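PDB 3JS9: nucleoside diphosphate kinase family protein from Babesia bovis, which probably transfers the terminal phosphate of nucleoside triphosphates to nucleoside diphosphates through a phosphohistidine intermediate, with magnesium as cofactor. Local coordinates for residues A[9-14]-A[80-85]. Residues are numbered along the deposited sequence; the frame is centred on the assembly and turned at random.
Sequences MERTYI and CMIWEG
Tyr13 meets Cys80 at one end of this antiparallel strand pair and Arg11 meets Glu84 toward the other; Tyr13, Ile82, Arg11 and Glu84 share one face of the sheet. The tyrosine has CG anti to its backbone N (chi1 175°), which leans the ring toward the neighbouring strand, so that its edge meets Cys80 CB, 3.9 Å from Tyr13 CE1, and Ile82 CG1. Ile82 is the bump in the middle of this face; its CG2 nudges Arg11 CB at 3.8 Å, while from helix 128-138 Trp138 stacks on Tyr13 and Cys135 touches both Tyr13 and Ile82. On the other face the bump is Ile14. Its CG1 reaches Trp83 CD1 at 3.8 Å, the two side chains crossing at about a right angle, and its CG2 meets Met81 CE at 3.9 Å, so its two branches straddle the Met81-Trp83 pair. Those two are tied to each other by a weak bond from Trp83 NE1 to Met81 SD in the plane of the indole, and helix 26-36 closes over them with Phe33 and Leu30. Between the two faces, paired backbone hydrogen bonds link Glu10 with Gly85, Thr12 with Trp83 and Ile14 with Met81, joining the two central strands of the ferredoxin-like nucleoside diphosphate kinase sheet. At the more exposed end, Arg11 and Glu84 run side by side, and NE (2.7 Å) and NH2 (2.9 Å) of Arg11 both grip Glu84 OE2, holding the guanidinium side-on and nearly coplanar with the carboxylate, at 17°. Two donors on one oxygen would favour a charged carboxylate. The chemistry thus grades from apolar packing around the buried tyrosine, whose side chain lies near the predicted phosphohistidine His123, to an ion pair at the strand ends.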
loop_
_atom_site.group_PDB
_atom_site.type_symbol
_atom_site.label_atom_id
_atom_site.label_comp_id
_atom_site.label_asym_id
_atom_site.label_seq_id
_atom_site.Cartn_x
_atom_site.Cartn_y
_atom_site.Cartn_z
ATOM N N MET A 9 16.160 -26.406 1.723
ATOM C CA MET A 9 14.862 -26.305 2.452
ATOM C C MET A 9 15.042 -26.064 3.953
ATOM O O MET A 9 15.523 -26.932 4.673
ATOM C CB MET A 9 13.966 -27.512 2.216
ATOM C CG MET A 9 12.556 -27.366 2.897
ATOM S SD MET A 9 11.340 -26.281 2.028
ATOM C CE MET A 9 11.303 -27.043 0.404
ATOM N N GLU A 10 14.651 -24.880 4.418
ATOM C CA GLU A 10 15.096 -24.402 5.710
ATOM C C GLU A 10 13.932 -23.826 6.483
ATOM O O GLU A 10 12.860 -23.583 5.931
ATOM C CB GLU A 10 16.184 -23.316 5.526
ATOM C CG GLU A 10 17.537 -23.796 4.995
ATOM C CD GLU A 10 18.481 -22.662 4.550
ATOM O OE1 GLU A 10 18.207 -21.453 4.755
ATOM O OE2 GLU A 10 19.529 -22.988 3.968
ATOM N N ARG A 11 14.151 -23.591 7.767
ATOM C CA ARG A 11 13.233 -22.812 8.565
ATOM C C ARG A 11 14.045 -21.766 9.286
ATOM O O ARG A 11 15.129 -22.085 9.806
ATOM C CB ARG A 11 12.552 -23.686 9.598
ATOM C CG ARG A 11 11.491 -24.541 9.005
ATOM C CD ARG A 11 10.973 -25.590 9.974
ATOM N NE ARG A 11 9.870 -26.308 9.348
ATOM C CZ ARG A 11 9.060 -27.158 9.970
ATOM N NH1 ARG A 11 9.205 -27.403 11.277
ATOM N NH2 ARG A 11 8.086 -27.741 9.279
ATOM N N THR A 12 13.512 -20.542 9.369
ATOM C CA THR A 12 14.201 -19.472 10.042
ATOM C C THR A 12 13.340 -18.829 11.130
ATOM O O THR A 12 12.101 -18.790 11.042
ATOM C CB THR A 12 14.719 -18.414 9.043
ATOM O OG1 THR A 12 15.606 -17.530 9.735
ATOM C CG2 THR A 12 13.575 -17.596 8.395
ATOM N N TYR A 13 13.990 -18.331 12.172
ATOM C CA TYR A 13 13.246 -17.722 13.239
ATOM C C TYR A 13 13.257 -16.215 13.011
ATOM O O TYR A 13 14.327 -15.609 12.831
ATOM C CB TYR A 13 13.831 -18.111 14.588
ATOM C CG TYR A 13 13.155 -17.390 15.716
ATOM C CD1 TYR A 13 11.832 -17.669 16.036
ATOM C CD2 TYR A 13 13.822 -16.380 16.436
ATOM C CE1 TYR A 13 11.172 -16.968 17.051
ATOM C CE2 TYR A 13 13.173 -15.681 17.457
ATOM C CZ TYR A 13 11.847 -15.986 17.759
ATOM O OH TYR A 13 11.184 -15.301 18.760
ATOM N N ILE A 14 12.069 -15.616 12.981
ATOM C CA ILE A 14 11.941 -14.175 12.752
ATOM C C ILE A 14 11.169 -13.584 13.960
ATOM O O ILE A 14 10.117 -14.109 14.345
ATOM C CB ILE A 14 11.184 -13.854 11.378
ATOM C CG1 ILE A 14 11.800 -14.569 10.153
ATOM C CG2 ILE A 14 10.962 -12.323 11.152
ATOM C CD1 ILE A 14 13.207 -14.094 9.633
ATOM N N CYS A 80 6.710 -13.597 17.654
ATOM C CA CYS A 80 7.569 -14.704 17.224
ATOM C C CYS A 80 6.993 -15.404 16.030
ATOM O O CYS A 80 5.787 -15.653 15.998
ATOM C CB CYS A 80 7.690 -15.755 18.330
ATOM S SG CYS A 80 8.081 -15.134 19.995
ATOM N N MET A 81 7.857 -15.780 15.076
ATOM C CA MET A 81 7.456 -16.506 13.859
ATOM C C MET A 81 8.518 -17.493 13.451
ATOM O O MET A 81 9.697 -17.277 13.741
ATOM C CB MET A 81 7.242 -15.550 12.672
ATOM C CG MET A 81 6.076 -14.576 12.862
ATOM S SD MET A 81 6.243 -13.233 11.685
ATOM C CE MET A 81 7.375 -12.082 12.538
ATOM N N ILE A 82 8.100 -18.574 12.791
ATOM C CA ILE A 82 9.023 -19.427 12.030
ATOM C C ILE A 82 8.484 -19.483 10.606
ATOM O O ILE A 82 7.293 -19.670 10.412
ATOM C CB ILE A 82 9.096 -20.864 12.563
ATOM C CG1 ILE A 82 9.736 -20.895 13.939
ATOM C CG2 ILE A 82 9.841 -21.809 11.565
ATOM C CD1 ILE A 82 9.750 -22.337 14.557
ATOM N N TRP A 83 9.374 -19.323 9.635
ATOM C CA TRP A 83 9.043 -19.336 8.224
ATOM C C TRP A 83 9.874 -20.391 7.508
ATOM O O TRP A 83 11.054 -20.565 7.810
ATOM C CB TRP A 83 9.308 -17.959 7.616
ATOM C CG TRP A 83 8.338 -16.928 8.048
ATOM C CD1 TRP A 83 8.449 -16.090 9.129
ATOM C CD2 TRP A 83 7.086 -16.627 7.428
ATOM N NE1 TRP A 83 7.344 -15.280 9.206
ATOM C CE2 TRP A 83 6.482 -15.600 8.185
ATOM C CE3 TRP A 83 6.408 -17.134 6.310
ATOM C CZ2 TRP A 83 5.239 -15.055 7.852
ATOM C CZ3 TRP A 83 5.165 -16.593 5.981
ATOM C CH2 TRP A 83 4.596 -15.556 6.749
ATOM N N GLU A 84 9.261 -21.042 6.518
ATOM C CA GLU A 84 9.852 -22.178 5.849
ATOM C C GLU A 84 10.032 -21.936 4.360
ATOM O O GLU A 84 9.173 -21.320 3.726
ATOM C CB GLU A 84 8.972 -23.416 6.082
ATOM C CG GLU A 84 9.408 -24.666 5.346
ATOM C CD GLU A 84 8.593 -25.871 5.736
ATOM O OE1 GLU A 84 7.696 -26.276 4.961
ATOM O OE2 GLU A 84 8.854 -26.424 6.830
ATOM N N GLY A 85 11.131 -22.437 3.791
ATOM C CA GLY A 85 11.308 -22.417 2.333
ATOM C C GLY A 85 12.749 -22.690 1.919
ATOM O O GLY A 85 13.629 -22.740 2.770
#